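Local structure of fiber protein (3CNC) at residues A[83-96]-A[182-196]. The protein forms the receptor-binding knob of the adenovirus fiber, a trimer that probably attaches the virus to CD46 on host cells. Residues are numbered along the deposited sequence; the frame is centred on the assembly and turned at random.
Sequences NNQVTIDVNLAFDN and GMAYAMNFSWSLNAE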
loop_
_atom_site.group_PDB
_atom_site.type_symbol
_atom_site.label_atom_id
_atom_site.label_comp_id
_atom_site.label_asym_id
_atom_site.label_seq_id
_atom_site.Cartn_x
_atom_site.Cartn_y
_atom_site.Cartn_z
ATOM N N ASN A 83 21.473 16.820 11.130
ATOM C CA ASN A 83 20.942 18.040 10.516
ATOM C C ASN A 83 19.425 17.903 10.522
ATOM O O ASN A 83 18.908 16.787 10.574
ATOM C CB ASN A 83 21.428 18.176 9.074
ATOM C CG ASN A 83 22.933 18.098 8.956
ATOM O OD1 ASN A 83 23.653 18.935 9.500
ATOM N ND2 ASN A 83 23.421 17.088 8.243
ATOM N N ASN A 84 18.710 19.021 10.457
ATOM C CA ASN A 84 17.249 18.975 10.479
ATOM C C ASN A 84 16.602 18.968 9.094
ATOM O O ASN A 84 15.390 18.778 8.973
ATOM C CB ASN A 84 16.691 20.156 11.275
ATOM C CG ASN A 84 16.875 21.481 10.558
ATOM O OD1 ASN A 84 16.063 22.395 10.710
ATOM N ND2 ASN A 84 17.950 21.594 9.774
ATOM N N GLN A 85 17.402 19.195 8.059
ATOM C CA GLN A 85 16.892 19.210 6.694
ATOM C C GLN A 85 17.804 18.388 5.804
ATOM O O GLN A 85 18.920 18.801 5.496
ATOM C CB GLN A 85 16.796 20.645 6.182
ATOM C CG GLN A 85 15.724 21.453 6.889
ATOM C CD GLN A 85 15.618 22.867 6.367
ATOM O OE1 GLN A 85 15.526 23.086 5.160
ATOM N NE2 GLN A 85 15.620 23.839 7.276
ATOM N N VAL A 86 17.325 17.215 5.399
ATOM C CA VAL A 86 18.115 16.321 4.564
ATOM C C VAL A 86 17.290 15.695 3.447
ATOM O O VAL A 86 16.082 15.494 3.573
ATOM C CB VAL A 86 18.722 15.173 5.404
ATOM C CG1 VAL A 86 19.722 14.392 4.569
ATOM C CG2 VAL A 86 19.378 15.725 6.655
ATOM N N THR A 87 17.952 15.397 2.341
ATOM C CA THR A 87 17.285 14.767 1.217
ATOM C C THR A 87 18.215 13.701 0.695
ATOM O O THR A 87 19.342 13.989 0.304
ATOM C CB THR A 87 16.970 15.767 0.077
ATOM O OG1 THR A 87 16.000 16.725 0.526
ATOM C CG2 THR A 87 16.409 15.026 -1.129
ATOM N N ILE A 88 17.736 12.463 0.718
ATOM C CA ILE A 88 18.499 11.320 0.241
ATOM C C ILE A 88 17.946 10.870 -1.110
ATOM O O ILE A 88 16.734 10.804 -1.311
ATOM C CB ILE A 88 18.405 10.167 1.240
ATOM C CG1 ILE A 88 18.913 10.650 2.599
ATOM C CG2 ILE A 88 19.181 8.957 0.729
ATOM C CD1 ILE A 88 18.609 9.707 3.720
ATOM N N ASP A 89 18.844 10.559 -2.035
ATOM C CA ASP A 89 18.439 10.134 -3.364
ATOM C C ASP A 89 19.056 8.824 -3.739
ATOM O O ASP A 89 20.220 8.567 -3.447
ATOM C CB ASP A 89 18.863 11.155 -4.423
ATOM C CG ASP A 89 17.983 12.380 -4.447
ATOM O OD1 ASP A 89 16.777 12.242 -4.725
ATOM O OD2 ASP A 89 18.501 13.484 -4.197
ATOM N N VAL A 90 18.265 7.990 -4.395
ATOM C CA VAL A 90 18.735 6.717 -4.889
ATOM C C VAL A 90 18.161 6.704 -6.293
ATOM O O VAL A 90 16.945 6.684 -6.477
ATOM C CB VAL A 90 18.178 5.538 -4.075
ATOM C CG1 VAL A 90 18.505 4.231 -4.768
ATOM C CG2 VAL A 90 18.775 5.551 -2.674
ATOM N N ASN A 91 19.034 6.757 -7.288
ATOM C CA ASN A 91 18.578 6.767 -8.665
ATOM C C ASN A 91 18.875 5.420 -9.297
ATOM O O ASN A 91 19.936 4.841 -9.066
ATOM C CB ASN A 91 19.281 7.890 -9.439
ATOM C CG ASN A 91 19.269 9.212 -8.681
ATOM O OD1 ASN A 91 18.217 9.685 -8.231
ATOM N ND2 ASN A 91 20.445 9.816 -8.537
ATOM N N LEU A 92 17.930 4.922 -10.086
ATOM C CA LEU A 92 18.080 3.633 -10.755
ATOM C C LEU A 92 17.843 3.770 -12.260
ATOM O O LEU A 92 16.799 4.279 -12.698
ATOM C CB LEU A 92 17.088 2.627 -10.166
ATOM C CG LEU A 92 17.477 1.774 -8.952
ATOM C CD1 LEU A 92 18.229 2.582 -7.932
ATOM C CD2 LEU A 92 16.213 1.171 -8.353
ATOM N N ALA A 93 18.818 3.327 -13.048
ATOM C CA ALA A 93 18.712 3.386 -14.501
ATOM C C ALA A 93 18.884 1.976 -15.056
ATOM O O ALA A 93 19.822 1.268 -14.692
ATOM C CB ALA A 93 19.779 4.326 -15.070
ATOM N N PHE A 94 17.975 1.569 -15.936
ATOM C CA PHE A 94 18.029 0.224 -16.504
ATOM C C PHE A 94 18.174 0.267 -18.025
ATOM O O PHE A 94 17.768 1.233 -18.663
ATOM C CB PHE A 94 16.749 -0.565 -16.140
ATOM C CG PHE A 94 16.314 -0.430 -14.693
ATOM C CD1 PHE A 94 15.746 0.749 -14.222
ATOM C CD2 PHE A 94 16.461 -1.491 -13.806
ATOM C CE1 PHE A 94 15.328 0.869 -12.881
ATOM C CE2 PHE A 94 16.046 -1.381 -12.462
ATOM C CZ PHE A 94 15.482 -0.201 -12.003
ATOM N N ASP A 95 18.745 -0.781 -18.608
ATOM C CA ASP A 95 18.899 -0.835 -20.059
ATOM C C ASP A 95 17.614 -1.416 -20.679
ATOM O O ASP A 95 16.618 -1.599 -19.982
ATOM C CB ASP A 95 20.113 -1.686 -20.446
ATOM C CG ASP A 95 19.984 -3.126 -19.998
ATOM O OD1 ASP A 95 18.914 -3.504 -19.483
ATOM O OD2 ASP A 95 20.957 -3.890 -20.164
ATOM N N ASN A 96 17.636 -1.715 -21.973
ATOM C CA ASN A 96 16.450 -2.247 -22.642
ATOM C C ASN A 96 15.974 -3.617 -22.170
ATOM O O ASN A 96 14.907 -4.071 -22.585
ATOM C CB ASN A 96 16.655 -2.266 -24.160
ATOM C CG ASN A 96 17.856 -3.086 -24.580
ATOM O OD1 ASN A 96 18.270 -3.040 -25.735
ATOM N ND2 ASN A 96 18.417 -3.848 -23.647
ATOM N N GLY A 182 22.170 4.108 -23.860
ATOM C CA GLY A 182 21.736 2.744 -23.597
ATOM C C GLY A 182 20.662 2.573 -22.540
ATOM O O GLY A 182 20.267 1.454 -22.229
ATOM N N MET A 183 20.176 3.682 -22.002
ATOM C CA MET A 183 19.168 3.662 -20.950
ATOM C C MET A 183 17.752 3.557 -21.497
ATOM O O MET A 183 17.392 4.282 -22.413
ATOM C CB MET A 183 19.307 4.928 -20.113
ATOM C CG MET A 183 18.491 4.939 -18.855
ATOM S SD MET A 183 18.964 6.372 -17.905
ATOM C CE MET A 183 17.449 6.769 -17.022
ATOM N N ALA A 184 16.952 2.660 -20.920
ATOM C CA ALA A 184 15.572 2.452 -21.358
ATOM C C ALA A 184 14.535 2.751 -20.273
ATOM O O ALA A 184 13.383 3.081 -20.581
ATOM C CB ALA A 184 15.401 1.018 -21.854
ATOM N N TYR A 185 14.932 2.637 -19.007
ATOM C CA TYR A 185 14.003 2.895 -17.907
ATOM C C TYR A 185 14.663 3.592 -16.749
ATOM O O TYR A 185 15.875 3.499 -16.569
ATOM C CB TYR A 185 13.398 1.592 -17.399
ATOM C CG TYR A 185 12.829 0.744 -18.497
ATOM C CD1 TYR A 185 13.616 -0.203 -19.148
ATOM C CD2 TYR A 185 11.519 0.936 -18.936
ATOM C CE1 TYR A 185 13.114 -0.937 -20.213
ATOM C CE2 TYR A 185 11.005 0.209 -20.006
ATOM C CZ TYR A 185 11.807 -0.724 -20.639
ATOM O OH TYR A 185 11.305 -1.439 -21.699
ATOM N N ALA A 186 13.853 4.279 -15.952
ATOM C CA ALA A 186 14.364 4.981 -14.789
ATOM C C ALA A 186 13.408 4.848 -13.622
ATOM O O ALA A 186 12.188 4.827 -13.802
ATOM C CB ALA A 186 14.590 6.473 -15.107
ATOM N N MET A 187 13.978 4.781 -12.424
ATOM C CA MET A 187 13.202 4.683 -11.193
ATOM C C MET A 187 13.990 5.393 -10.097
ATOM O O MET A 187 15.008 4.890 -9.641
ATOM C CB MET A 187 12.982 3.212 -10.834
ATOM C CG MET A 187 12.061 2.989 -9.645
ATOM S SD MET A 187 11.514 1.265 -9.547
ATOM C CE MET A 187 12.664 0.605 -8.461
ATOM N N ASN A 188 13.532 6.566 -9.680
ATOM C CA ASN A 188 14.239 7.317 -8.647
ATOM C C ASN A 188 13.459 7.468 -7.360
ATOM O O ASN A 188 12.243 7.674 -7.372
ATOM C CB ASN A 188 14.623 8.712 -9.153
ATOM C CG ASN A 188 15.511 8.654 -10.368
ATOM O OD1 ASN A 188 16.123 7.626 -10.647
ATOM N ND2 ASN A 188 15.599 9.759 -11.095
ATOM N N PHE A 189 14.170 7.361 -6.246
ATOM C CA PHE A 189 13.554 7.513 -4.945
ATOM C C PHE A 189 14.307 8.592 -4.192
ATOM O O PHE A 189 15.528 8.717 -4.327
ATOM C CB PHE A 189 13.647 6.225 -4.129
ATOM C CG PHE A 189 13.065 5.029 -4.800
ATOM C CD1 PHE A 189 13.803 4.313 -5.729
ATOM C CD2 PHE A 189 11.778 4.603 -4.484
ATOM C CE1 PHE A 189 13.274 3.179 -6.339
ATOM C CE2 PHE A 189 11.229 3.466 -5.086
ATOM C CZ PHE A 189 11.974 2.751 -6.013
ATOM N N SER A 190 13.574 9.381 -3.422
ATOM C CA SER A 190 14.178 10.409 -2.595
ATOM C C SER A 190 13.361 10.498 -1.306
ATOM O O SER A 190 12.130 10.456 -1.338
ATOM C CB SER A 190 14.220 11.777 -3.308
ATOM O OG SER A 190 12.940 12.358 -3.458
ATOM N N TRP A 191 14.067 10.576 -0.181
ATOM C CA TRP A 191 13.456 10.686 1.141
ATOM C C TRP A 191 13.771 12.084 1.628
ATOM O O TRP A 191 14.905 12.537 1.513
ATOM C CB TRP A 191 14.077 9.686 2.113
ATOM C CG TRP A 191 13.781 8.260 1.817
ATOM C CD1 TRP A 191 12.913 7.454 2.485
ATOM C CD2 TRP A 191 14.417 7.440 0.829
ATOM N NE1 TRP A 191 12.974 6.177 1.987
ATOM C CE2 TRP A 191 13.886 6.137 0.969
ATOM C CE3 TRP A 191 15.384 7.677 -0.160
ATOM C CZ2 TRP A 191 14.293 5.066 0.159
ATOM C CZ3 TRP A 191 15.792 6.609 -0.972
ATOM C CH2 TRP A 191 15.244 5.319 -0.804
ATOM N N SER A 192 12.783 12.764 2.187
ATOM C CA SER A 192 13.021 14.116 2.656
ATOM C C SER A 192 12.728 14.329 4.133
ATOM O O SER A 192 11.615 14.083 4.603
ATOM C CB SER A 192 12.198 15.096 1.824
ATOM O OG SER A 192 12.381 16.418 2.282
ATOM N N LEU A 193 13.745 14.787 4.855
ATOM C CA LEU A 193 13.627 15.078 6.277
ATOM C C LEU A 193 13.614 16.587 6.429
ATOM O O LEU A 193 14.588 17.250 6.086
ATOM C CB LEU A 193 14.823 14.516 7.047
ATOM C CG LEU A 193 14.913 14.927 8.524
ATOM C CD1 LEU A 193 13.720 14.368 9.289
ATOM C CD2 LEU A 193 16.227 14.423 9.134
ATOM N N ASN A 194 12.509 17.131 6.924
ATOM C CA ASN A 194 12.389 18.569 7.129
ATOM C C ASN A 194 11.744 18.828 8.493
ATOM O O ASN A 194 10.556 19.145 8.590
ATOM C CB ASN A 194 11.544 19.191 6.019
ATOM C CG ASN A 194 11.460 20.706 6.132
ATOM O OD1 ASN A 194 12.483 21.388 6.219
ATOM N ND2 ASN A 194 10.239 21.239 6.128
ATOM N N ALA A 195 12.538 18.707 9.550
ATOM C CA ALA A 195 12.017 18.889 10.895
ATOM C C ALA A 195 12.532 20.116 11.637
ATOM O O ALA A 195 13.426 20.824 11.169
ATOM C CB ALA A 195 12.297 17.647 11.705
ATOM N N GLU A 196 11.940 20.355 12.804
ATOM C CA GLU A 196 12.306 21.475 13.662
ATOM C C GLU A 196 13.773 21.379 14.043
ATOM O O GLU A 196 14.557 22.298 13.797
ATOM C CB GLU A 196 11.455 21.462 14.933
ATOM C CG GLU A 196 9.992 21.794 14.710
ATOM C CD GLU A 196 9.760 23.276 14.485
ATOM O OE1 GLU A 196 10.419 23.859 13.596
ATOM O OE2 GLU A 196 8.913 23.858 15.197
#
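V90 and W191 meet on the inward face of an antiparallel strand pair, 85-94 with 185-194, in the beta-sandwich of the fiber knob; the axes run at 168°. V90 CG2, placed beside the backbone N by a CG1 anti to it (chi1 170°), reaches the indole at its edge, 3.6 Å from W191 CZ3. I88 comes to the same six-membered ring, its CG2 lying 4.1 Å from W191 CE3. Further along, L92 and M187 run side by side, with L92 CD2 3.6 Å from M187 CE, while L92 CD2 also nears the edge of the F189 ring. F94 crosses M187, its CE1 nearing M187 CB. Beyond the pair, L55 on strand 51-60 touches L92, M187 and F189, and L70 on strand 63-72 touches I88 and W191, evidence that this face packs against the second sheet. The reverse face is mostly polar, A93 and A186 excepted: Q85 and N194 extend alongside each other, their amide planes 84° apart. N188 OD1 accepts L92 N at 3.3 Å, supplementing that donor's weak bond to M187 O. Register shifts at a classic beta bulge, where F94 O accepts A184 N at 2.8 Å within the carbonyl plane and Y185 N at 3.2 Å from above it.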